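Local coordinates for LBCATS-a (Synthetic construct, PDB 5EY5), which probably cleaves indole-3-glycerol phosphate to indole and glyceraldehyde 3-phosphate, as the alpha subunit of a tryptophan synthase, at residues A[18-23]-A[45-50]; A[98-103]-A[125-130]; A[171-176]-A[207-212]. All coordinates share one frame; numbering follows the deposited sequence.

Contact 1. Residues A[18-23]-A[45-50]. With G3P (sn-glycerol-3-phosphate), chain E.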
loop_
_atom_site.group_PDB
_atom_site.type_symbol
_atom_site.label_atom_id
_atom_site.label_comp_id
_atom_site.label_asym_id
_atom_site.label_seq_id
_atom_site.Cartn_x
_atom_site.Cartn_y
_atom_site.Cartn_z
ATOM N N ALA A 18 -28.041 -49.479 21.599
ATOM C CA ALA A 18 -27.943 -48.273 22.410
ATOM C C ALA A 18 -28.311 -47.044 21.590
ATOM O O ALA A 18 -27.766 -46.823 20.502
ATOM C CB ALA A 18 -26.534 -48.102 22.980
ATOM N N LEU A 19 -29.250 -46.257 22.116
ATOM C CA LEU A 19 -29.548 -44.923 21.614
ATOM C C LEU A 19 -28.831 -43.916 22.506
ATOM O O LEU A 19 -29.032 -43.909 23.725
ATOM C CB LEU A 19 -31.049 -44.649 21.611
ATOM C CG LEU A 19 -31.443 -43.181 21.403
ATOM C CD1 LEU A 19 -31.031 -42.739 20.019
ATOM C CD2 LEU A 19 -32.949 -43.010 21.598
ATOM N N ILE A 20 -27.996 -43.083 21.904
ATOM C CA ILE A 20 -27.123 -42.203 22.676
ATOM C C ILE A 20 -27.384 -40.774 22.234
ATOM O O ILE A 20 -26.770 -40.321 21.264
ATOM C CB ILE A 20 -25.647 -42.577 22.484
ATOM C CG1 ILE A 20 -25.415 -44.065 22.803
ATOM C CG2 ILE A 20 -24.747 -41.645 23.285
ATOM C CD1 ILE A 20 -24.179 -44.658 22.138
ATOM N N PRO A 21 -28.282 -40.037 22.888
ATOM C CA PRO A 21 -28.486 -38.636 22.499
ATOM C C PRO A 21 -27.348 -37.750 22.987
ATOM O O PRO A 21 -26.764 -37.982 24.051
ATOM C CB PRO A 21 -29.816 -38.261 23.170
ATOM C CG PRO A 21 -29.990 -39.234 24.288
ATOM C CD PRO A 21 -29.304 -40.507 23.849
ATOM N N PHE A 22 -27.032 -36.728 22.188
ATOM C CA PHE A 22 -26.133 -35.652 22.604
ATOM C C PHE A 22 -26.912 -34.346 22.715
ATOM O O PHE A 22 -27.592 -33.955 21.761
ATOM C CB PHE A 22 -24.991 -35.471 21.596
ATOM C CG PHE A 22 -24.251 -34.168 21.755
ATOM C CD1 PHE A 22 -23.070 -34.114 22.471
ATOM C CD2 PHE A 22 -24.744 -32.992 21.197
ATOM C CE1 PHE A 22 -22.389 -32.915 22.624
ATOM C CE2 PHE A 22 -24.088 -31.808 21.359
ATOM C CZ PHE A 22 -22.905 -31.757 22.068
ATOM N N ILE A 23 -26.794 -33.653 23.857
ATOM C CA ILE A 23 -27.195 -32.253 23.943
ATOM C C ILE A 23 -26.048 -31.430 24.513
ATOM O O ILE A 23 -25.191 -31.932 25.238
ATOM C CB ILE A 23 -28.460 -32.023 24.805
ATOM C CG1 ILE A 23 -28.231 -32.558 26.225
ATOM C CG2 ILE A 23 -29.690 -32.616 24.124
ATOM C CD1 ILE A 23 -29.368 -32.239 27.164
ATOM N N ALA A 45 -33.363 -43.245 26.236
ATOM C CA ALA A 45 -31.933 -43.083 26.015
ATOM C C ALA A 45 -31.150 -44.013 26.932
ATOM O O ALA A 45 -31.493 -44.201 28.104
ATOM C CB ALA A 45 -31.515 -41.636 26.252
ATOM N N ASP A 46 -30.094 -44.606 26.387
ATOM C CA ASP A 46 -29.305 -45.568 27.143
ATOM C C ASP A 46 -28.059 -44.952 27.729
ATOM O O ASP A 46 -27.613 -45.362 28.803
ATOM C CB ASP A 46 -28.906 -46.744 26.256
ATOM C CG ASP A 46 -30.100 -47.504 25.735
ATOM O OD1 ASP A 46 -30.671 -48.294 26.513
ATOM O OD2 ASP A 46 -30.460 -47.311 24.552
ATOM N N ILE A 47 -27.488 -43.994 27.017
ATOM C CA ILE A 47 -26.340 -43.222 27.454
ATOM C C ILE A 47 -26.605 -41.808 26.990
ATOM O O ILE A 47 -27.180 -41.602 25.917
ATOM C CB ILE A 47 -25.019 -43.737 26.853
ATOM C CG1 ILE A 47 -24.780 -45.206 27.239
ATOM C CG2 ILE A 47 -23.857 -42.806 27.256
ATOM C CD1 ILE A 47 -23.697 -45.909 26.404
ATOM N N ILE A 48 -26.215 -40.833 27.799
ATOM C CA ILE A 48 -26.431 -39.434 27.468
ATOM C C ILE A 48 -25.079 -38.766 27.354
ATOM O O ILE A 48 -24.264 -38.835 28.288
ATOM C CB ILE A 48 -27.315 -38.725 28.501
ATOM C CG1 ILE A 48 -28.746 -39.242 28.381
ATOM C CG2 ILE A 48 -27.218 -37.207 28.297
ATOM C CD1 ILE A 48 -29.617 -38.886 29.540
ATOM N N GLU A 49 -24.832 -38.149 26.195
ATOM C CA GLU A 49 -23.689 -37.277 25.996
ATOM C C GLU A 49 -24.087 -35.845 26.320
ATOM O O GLU A 49 -25.086 -35.336 25.798
ATOM C CB GLU A 49 -23.172 -37.364 24.561
ATOM C CG GLU A 49 -22.532 -38.691 24.204
ATOM C CD GLU A 49 -22.071 -38.756 22.751
ATOM O OE1 GLU A 49 -21.727 -39.862 22.293
ATOM O OE2 GLU A 49 -22.048 -37.701 22.078
ATOM N N LEU A 50 -23.301 -35.205 27.179
ATOM C CA LEU A 50 -23.457 -33.792 27.506
ATOM C C LEU A 50 -22.263 -33.039 26.937
ATOM O O LEU A 50 -21.117 -33.319 27.304
ATOM C CB LEU A 50 -23.558 -33.577 29.019
ATOM C CG LEU A 50 -24.889 -34.020 29.640
ATOM C CD1 LEU A 50 -24.860 -33.889 31.172
ATOM C CD2 LEU A 50 -26.031 -33.224 29.057
HETATM O O1 G3P E . -21.720 -37.014 19.650
HETATM C C1 G3P E . -21.518 -35.862 18.888
HETATM C C2 G3P E . -22.799 -35.461 18.163
HETATM O O2 G3P E . -22.640 -34.131 17.760
HETATM C C3 G3P E . -23.098 -36.390 16.968
HETATM O O1P G3P E . -22.942 -35.740 15.728
HETATM O O4P G3P E . -24.481 -33.694 15.733
HETATM O O2P G3P E . -24.028 -34.803 13.526
HETATM O O3P G3P E . -25.447 -35.934 15.157
HETATM P P G3P E . -24.252 -35.021 15.018
#
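Strand 18-24, helix 30-42 and strand 48-51 make a beta-alpha-beta unit of a TIM barrel, and residues 18-23 and 45-50 hold its two strands, parallel neighbours in the barrel sheet, with the loop that leads into the second. Phe22 and Glu49 pair across the sheet on the face turned to the ligand. Their side chains cross at about a right angle: Phe22 has CG anti to its backbone N (chi1 165°), and the Glu49 carboxylate stands obliquely to the ring, its plane 78° from the ring plane, OE2 lying 3.7 Å from Phe22 CB. Beyond CG the Glu49 chain runs extended, which carries OE2 out to sn-glycerol-3-phosphate. The ligand's O2 sits over one face of the Phe22 ring, toward its rim. Ile20 crosses the glutamate obliquely, putting its CG2 3.6 Å from Glu49 OE1, an oxygen buried here with no polar partner in the model; that apolar setting may raise the acid's pKa. On the other face Ile23 and Leu50 lie alongside, pointing the same way, with Ile23 CG1 and Leu50 CD2 3.6 Å apart; helix 30-42 covers Ile23 through Thr33 and Leu36. Pro21 is wedged against Ala45, its CD only 3.5 Å from Ala45 CB. The backbones are joined by Glu49 N to Pro21 O and Ile23 N to Glu49 O. At the start of the pairing Asp46 works both ways: its N binds Leu19 O, while its OD2 accepts Leu19 N at 2.9 Å through the anti lone pair, along a nearly straight line (169°), and also forms a salt bridge to Arg261. At the other end of the contact, ligand O1 donates a hydrogen bond to Glu49 OE2 over just 2.5 Å.

Contact 2. Residues A[98-103]-A[125-130]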
loop_
_atom_site.group_PDB
_atom_site.type_symbol
_atom_site.label_atom_id
_atom_site.label_comp_id
_atom_site.label_asym_id
_atom_site.label_seq_id
_atom_site.Cartn_x
_atom_site.Cartn_y
_atom_site.Cartn_z
ATOM N N VAL A 98 -21.828 -39.100 29.777
ATOM C CA VAL A 98 -20.548 -38.852 29.119
ATOM C C VAL A 98 -20.424 -37.354 28.893
ATOM O O VAL A 98 -21.362 -36.724 28.387
ATOM C CB VAL A 98 -20.439 -39.612 27.785
ATOM C CG1 VAL A 98 -19.147 -39.222 27.040
ATOM C CG2 VAL A 98 -20.482 -41.114 28.037
ATOM N N PHE A 99 -19.280 -36.786 29.291
ATOM C CA PHE A 99 -18.917 -35.411 28.956
ATOM C C PHE A 99 -18.172 -35.403 27.631
ATOM O O PHE A 99 -17.167 -36.107 27.478
ATOM C CB PHE A 99 -18.026 -34.769 30.025
ATOM C CG PHE A 99 -18.774 -34.159 31.163
ATOM C CD1 PHE A 99 -20.142 -34.322 31.275
ATOM C CD2 PHE A 99 -18.105 -33.406 32.123
ATOM C CE1 PHE A 99 -20.836 -33.756 32.342
ATOM C CE2 PHE A 99 -18.780 -32.835 33.181
ATOM C CZ PHE A 99 -20.158 -33.010 33.291
ATOM N N LEU A 100 -18.652 -34.595 26.682
ATOM C CA LEU A 100 -17.935 -34.362 25.437
ATOM C C LEU A 100 -17.348 -32.969 25.564
ATOM O O LEU A 100 -18.083 -31.981 25.684
ATOM C CB LEU A 100 -18.857 -34.506 24.220
ATOM C CG LEU A 100 -18.243 -34.434 22.819
ATOM C CD1 LEU A 100 -19.152 -35.147 21.814
ATOM C CD2 LEU A 100 -17.989 -32.979 22.401
ATOM N N THR A 101 -16.028 -32.891 25.641
ATOM C CA THR A 101 -15.408 -31.608 25.916
ATOM C C THR A 101 -14.132 -31.513 25.106
ATOM O O THR A 101 -13.422 -32.503 24.962
ATOM C CB THR A 101 -15.106 -31.419 27.416
ATOM O OG1 THR A 101 -14.396 -30.186 27.623
ATOM C CG2 THR A 101 -14.282 -32.569 27.977
ATOM N N TYR A 102 -13.873 -30.335 24.543
ATOM C CA TYR A 102 -12.551 -30.069 24.004
ATOM C C TYR A 102 -11.530 -30.053 25.132
ATOM O O TYR A 102 -11.873 -29.996 26.313
ATOM C CB TYR A 102 -12.570 -28.764 23.215
ATOM C CG TYR A 102 -13.406 -28.946 21.975
ATOM C CD1 TYR A 102 -14.787 -28.865 22.035
ATOM C CD2 TYR A 102 -12.818 -29.278 20.766
ATOM C CE1 TYR A 102 -15.561 -29.071 20.906
ATOM C CE2 TYR A 102 -13.579 -29.485 19.632
ATOM C CZ TYR A 102 -14.951 -29.378 19.710
ATOM O OH TYR A 102 -15.708 -29.573 18.586
ATOM N N TYR A 103 -10.251 -30.119 24.745
ATOM C CA TYR A 103 -9.193 -30.404 25.696
ATOM C C TYR A 103 -8.817 -29.194 26.538
ATOM O O TYR A 103 -8.493 -29.340 27.719
ATOM C CB TYR A 103 -7.960 -30.906 24.948
ATOM C CG TYR A 103 -6.923 -31.468 25.862
ATOM C CD1 TYR A 103 -7.259 -32.442 26.786
ATOM C CD2 TYR A 103 -5.602 -31.034 25.807
ATOM C CE1 TYR A 103 -6.320 -32.968 27.628
ATOM C CE2 TYR A 103 -4.650 -31.562 26.656
ATOM C CZ TYR A 103 -5.022 -32.533 27.560
ATOM O OH TYR A 103 -4.095 -33.084 28.408
ATOM N N GLY A 125 -17.867 -41.240 31.461
ATOM C CA GLY A 125 -16.995 -41.325 30.310
ATOM C C GLY A 125 -16.714 -39.962 29.721
ATOM O O GLY A 125 -17.381 -38.966 30.026
ATOM N N LEU A 126 -15.690 -39.934 28.876
ATOM C CA LEU A 126 -15.162 -38.709 28.303
ATOM C C LEU A 126 -14.970 -38.909 26.815
ATOM O O LEU A 126 -14.421 -39.930 26.389
ATOM C CB LEU A 126 -13.827 -38.318 28.936
ATOM C CG LEU A 126 -13.862 -38.049 30.437
ATOM C CD1 LEU A 126 -12.516 -37.512 30.904
ATOM C CD2 LEU A 126 -14.988 -37.070 30.778
ATOM N N ILE A 127 -15.446 -37.938 26.043
ATOM C CA ILE A 127 -15.161 -37.801 24.622
ATOM C C ILE A 127 -14.430 -36.479 24.457
ATOM O O ILE A 127 -14.959 -35.433 24.841
ATOM C CB ILE A 127 -16.449 -37.823 23.787
ATOM C CG1 ILE A 127 -17.160 -39.165 23.956
ATOM C CG2 ILE A 127 -16.153 -37.514 22.306
ATOM C CD1 ILE A 127 -18.544 -39.176 23.310
ATOM N N VAL A 128 -13.209 -36.520 23.951
ATOM C CA VAL A 128 -12.385 -35.325 23.811
ATOM C C VAL A 128 -12.030 -35.161 22.338
ATOM O O VAL A 128 -11.070 -35.752 21.851
ATOM C CB VAL A 128 -11.119 -35.409 24.680
ATOM C CG1 VAL A 128 -10.333 -34.106 24.573
ATOM C CG2 VAL A 128 -11.497 -35.711 26.114
ATOM N N PRO A 129 -12.783 -34.355 21.592
ATOM C CA PRO A 129 -12.660 -34.425 20.129
ATOM C C PRO A 129 -11.292 -34.017 19.588
ATOM O O PRO A 129 -10.896 -34.534 18.545
ATOM C CB PRO A 129 -13.783 -33.500 19.642
ATOM C CG PRO A 129 -14.817 -33.549 20.760
ATOM C CD PRO A 129 -13.981 -33.612 22.015
ATOM N N ASP A 130 -10.542 -33.121 20.235
ATOM C CA ASP A 130 -9.251 -32.714 19.680
ATOM C C ASP A 130 -8.058 -33.383 20.361
ATOM O O ASP A 130 -6.953 -32.826 20.348
ATOM C CB ASP A 130 -9.098 -31.190 19.726
ATOM C CG ASP A 130 -9.414 -30.605 21.103
ATOM O OD1 ASP A 130 -9.838 -31.366 22.010
ATOM O OD2 ASP A 130 -9.263 -29.374 21.259
#
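Ile127 fills the tight half of this contact between neighbouring parallel barrel strands. Its CG1 lies 3.7 Å from Val98 CG1, the two side chains crossing at about a right angle, while its CG2 branch meets Leu100 CG obliquely at 3.8 Å. Leu100, with CG anti to its backbone N, is thereby held in the face that lines the ligand pocket, where it touches sn-glycerol-3-phosphate. Gly125 gives Val98 room: a beta carbon there would crowd Val98 CG2. Beneath these side chains Phe99 N, Ile127 N and Thr101 N each reach a carbonyl of the partner segment, Ile127 N to Phe99 O at 172°. Past Thr101 the hydrogen bonding loosens, though everything stays buried. Pro129 lays CG over one face of the Tyr102 ring, near the rim, and Asp130 OD2 comes to the ring's edge in plane, 3.6 Å from Tyr102 CD2; the phenol OH is held by Asp60 and Ala59. The bond from Tyr103 N to Asp130 OD1 is weak, bent to 133°. Pro129 has no N-H to give, so Thr101 O meets Pro129 CD and Val128 CA, each at 3.2 Å: the regular amide pairing cannot run on past this point.

Contact 3. Residues A[171-176]-A[207-212]. With G3P (sn-glycerol-3-phosphate), chain E.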
loop_
_atom_site.group_PDB
_atom_site.type_symbol
_atom_site.label_atom_id
_atom_site.label_comp_id
_atom_site.label_asym_id
_atom_site.label_seq_id
_atom_site.Cartn_x
_atom_site.Cartn_y
_atom_site.Cartn_z
ATOM N N SER A 171 -11.759 -47.070 25.887
ATOM C CA SER A 171 -12.576 -47.787 26.852
ATOM C C SER A 171 -13.988 -47.223 26.783
ATOM O O SER A 171 -14.215 -46.127 26.266
ATOM C CB SER A 171 -12.000 -47.693 28.276
ATOM O OG SER A 171 -11.815 -46.341 28.667
ATOM N N GLY A 172 -14.937 -47.988 27.301
ATOM C CA GLY A 172 -16.328 -47.587 27.221
ATOM C C GLY A 172 -16.927 -47.991 25.891
ATOM O O GLY A 172 -17.598 -49.018 25.782
ATOM N N PHE A 173 -16.707 -47.188 24.859
ATOM C CA PHE A 173 -17.028 -47.642 23.519
ATOM C C PHE A 173 -16.081 -46.955 22.549
ATOM O O PHE A 173 -15.291 -46.086 22.924
ATOM C CB PHE A 173 -18.507 -47.409 23.170
ATOM C CG PHE A 173 -18.984 -45.980 23.324
ATOM C CD1 PHE A 173 -19.076 -45.145 22.219
ATOM C CD2 PHE A 173 -19.386 -45.489 24.559
ATOM C CE1 PHE A 173 -19.535 -43.840 22.344
ATOM C CE2 PHE A 173 -19.853 -44.187 24.686
ATOM C CZ PHE A 173 -19.931 -43.363 23.573
ATOM N N VAL A 174 -16.131 -47.399 21.307
ATOM C CA VAL A 174 -15.456 -46.714 20.217
ATOM C C VAL A 174 -16.492 -45.887 19.473
ATOM O O VAL A 174 -17.557 -46.391 19.085
ATOM C CB VAL A 174 -14.752 -47.698 19.268
ATOM C CG1 VAL A 174 -14.139 -46.935 18.097
ATOM C CG2 VAL A 174 -13.687 -48.467 20.018
ATOM N N TYR A 175 -16.173 -44.627 19.268
ATOM C CA TYR A 175 -17.037 -43.708 18.545
ATOM C C TYR A 175 -16.623 -43.737 17.076
ATOM O O TYR A 175 -15.528 -43.293 16.724
ATOM C CB TYR A 175 -16.906 -42.324 19.164
ATOM C CG TYR A 175 -17.940 -41.300 18.747
ATOM C CD1 TYR A 175 -18.334 -40.295 19.621
ATOM C CD2 TYR A 175 -18.475 -41.302 17.467
ATOM C CE1 TYR A 175 -19.255 -39.343 19.236
ATOM C CE2 TYR A 175 -19.390 -40.364 17.074
ATOM C CZ TYR A 175 -19.780 -39.387 17.955
ATOM O OH TYR A 175 -20.700 -38.458 17.537
ATOM N N CYS A 176 -17.486 -44.281 16.222
ATOM C CA CYS A 176 -17.221 -44.390 14.786
ATOM C C CYS A 176 -17.830 -43.170 14.101
ATOM O O CYS A 176 -19.050 -42.973 14.128
ATOM C CB CYS A 176 -17.779 -45.713 14.246
ATOM S SG CYS A 176 -17.716 -46.004 12.461
ATOM N N PRO A 207 -17.810 -52.159 22.444
ATOM C CA PRO A 207 -18.996 -51.780 21.671
ATOM C C PRO A 207 -18.640 -50.643 20.729
ATOM O O PRO A 207 -17.801 -49.799 21.033
ATOM C CB PRO A 207 -19.997 -51.325 22.737
ATOM C CG PRO A 207 -19.447 -51.832 24.050
ATOM C CD PRO A 207 -17.966 -51.912 23.887
ATOM N N ILE A 208 -19.292 -50.613 19.576
ATOM C CA ILE A 208 -19.080 -49.551 18.602
ATOM C C ILE A 208 -20.388 -48.789 18.419
ATOM O O ILE A 208 -21.431 -49.391 18.136
ATOM C CB ILE A 208 -18.573 -50.104 17.268
ATOM C CG1 ILE A 208 -17.362 -51.021 17.527
ATOM C CG2 ILE A 208 -18.243 -48.943 16.336
ATOM C CD1 ILE A 208 -16.901 -51.810 16.312
ATOM N N ALA A 209 -20.329 -47.476 18.594
ATOM C CA ALA A 209 -21.426 -46.565 18.304
ATOM C C ALA A 209 -21.077 -45.677 17.110
ATOM O O ALA A 209 -19.918 -45.299 16.915
ATOM C CB ALA A 209 -21.730 -45.696 19.519
ATOM N N VAL A 210 -22.090 -45.335 16.315
ATOM C CA VAL A 210 -21.921 -44.531 15.106
ATOM C C VAL A 210 -22.611 -43.182 15.293
ATOM O O VAL A 210 -23.757 -43.118 15.761
ATOM C CB VAL A 210 -22.476 -45.262 13.875
ATOM C CG1 VAL A 210 -22.438 -44.352 12.660
ATOM C CG2 VAL A 210 -21.690 -46.557 13.627
ATOM N N GLY A 211 -21.912 -42.103 14.922
ATOM C CA GLY A 211 -22.411 -40.749 15.058
ATOM C C GLY A 211 -21.935 -39.853 13.928
ATOM O O GLY A 211 -21.145 -40.261 13.072
ATOM N N PHE A 212 -22.420 -38.600 13.954
ATOM C CA PHE A 212 -22.256 -37.605 12.891
ATOM C C PHE A 212 -23.301 -37.794 11.788
ATOM O O PHE A 212 -23.275 -38.792 11.053
ATOM C CB PHE A 212 -20.847 -37.655 12.274
ATOM C CG PHE A 212 -19.779 -36.934 13.069
ATOM C CD1 PHE A 212 -19.477 -37.315 14.378
ATOM C CD2 PHE A 212 -19.042 -35.904 12.487
ATOM C CE1 PHE A 212 -18.479 -36.679 15.099
ATOM C CE2 PHE A 212 -18.040 -35.254 13.198
ATOM C CZ PHE A 212 -17.753 -35.640 14.504
HETATM O O1 G3P E . -21.720 -37.014 19.650
HETATM C C1 G3P E . -21.518 -35.862 18.888
HETATM C C2 G3P E . -22.799 -35.461 18.163
HETATM O O2 G3P E . -22.640 -34.131 17.760
HETATM C C3 G3P E . -23.098 -36.390 16.968
HETATM O O1P G3P E . -22.942 -35.740 15.728
HETATM O O4P G3P E . -24.481 -33.694 15.733
HETATM O O2P G3P E . -24.028 -34.803 13.526
HETATM O O3P G3P E . -25.447 -35.934 15.157
HETATM P P G3P E . -24.252 -35.021 15.018
#
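O1 of sn-glycerol-3-phosphate is gripped by two hydrogen bonds: it accepts one from Tyr175 OH at 2.8 Å and donates the other to the Glu49 carboxylate. Tyr175 meets it at the ring's edge, with O1 in the ring plane. CG stands anti to the backbone N (chi1 -167°), so the ring leans toward 207-212 and its CE2 comes to 3.7 Å from Gly211 CA. A beta carbon at Gly211 would collide with the phenol oxygen, so the residue's lack of a side chain is what lets the tyrosine lie there. Farther along, Phe212 turns a ring edge to the same hydroxyl, with CD1 3.6 Å from Tyr175 OH, while its own CA lies 3.4 Å from phosphate oxygen O2P. A phenylalanine at Tyr175 would remove the hydroxyl and its bond to O1, and would probably weaken the hold on the glycerol end of the ligand.

These side chains sit toward the C-terminal ends of adjacent parallel strands of the TIM barrel, 174-177 and 208-211, whose axes here make 33°. That end is where barrels of this fold carry their pockets. Four nearly straight bonds tie the backbones in strict alternation: Val174 N to Pro207 O, Ala209 N to Val174 O, Cys176 N to Ala209 O at 2.7 Å, and Gly211 N to Cys176 O. On the inner face below the tyrosine, Phe173 brings CD1 to 3.8 Å from Ala209 CB; its CG occupies the crowded position between backbone N and carbonyl carbon (chi1 55°). On the outer face Cys176 has SG anti to its backbone N, and its CB packs between two branches of the partner strand, 3.9 Å from Ile208 CG2 and 4.0 Å from Val210 CG2.

The three contacts follow one another along the chain and lie round one closed, eight-stranded parallel sheet, joining strands 18-24 and 48-51, 97-100 and 125-127, and 174-177 and 208-211. Their centres stand about 14 Å apart between contacts 1 and 2, 12 Å between 1 and 3, and 13 Å between 2 and 3. Contacts 1 and 2 are direct neighbours: strand 48-51 pairs with strand 97-100, probably hydrogen-bonded through Leu50 to Val98 and Leu100. Contact 3 meets both across the barrel interior, where Ile20 packs on Ala209 and Ile127 on Tyr175. All three contribute to one ligand pocket, so residues far apart in sequence converge on sn-glycerol-3-phosphate.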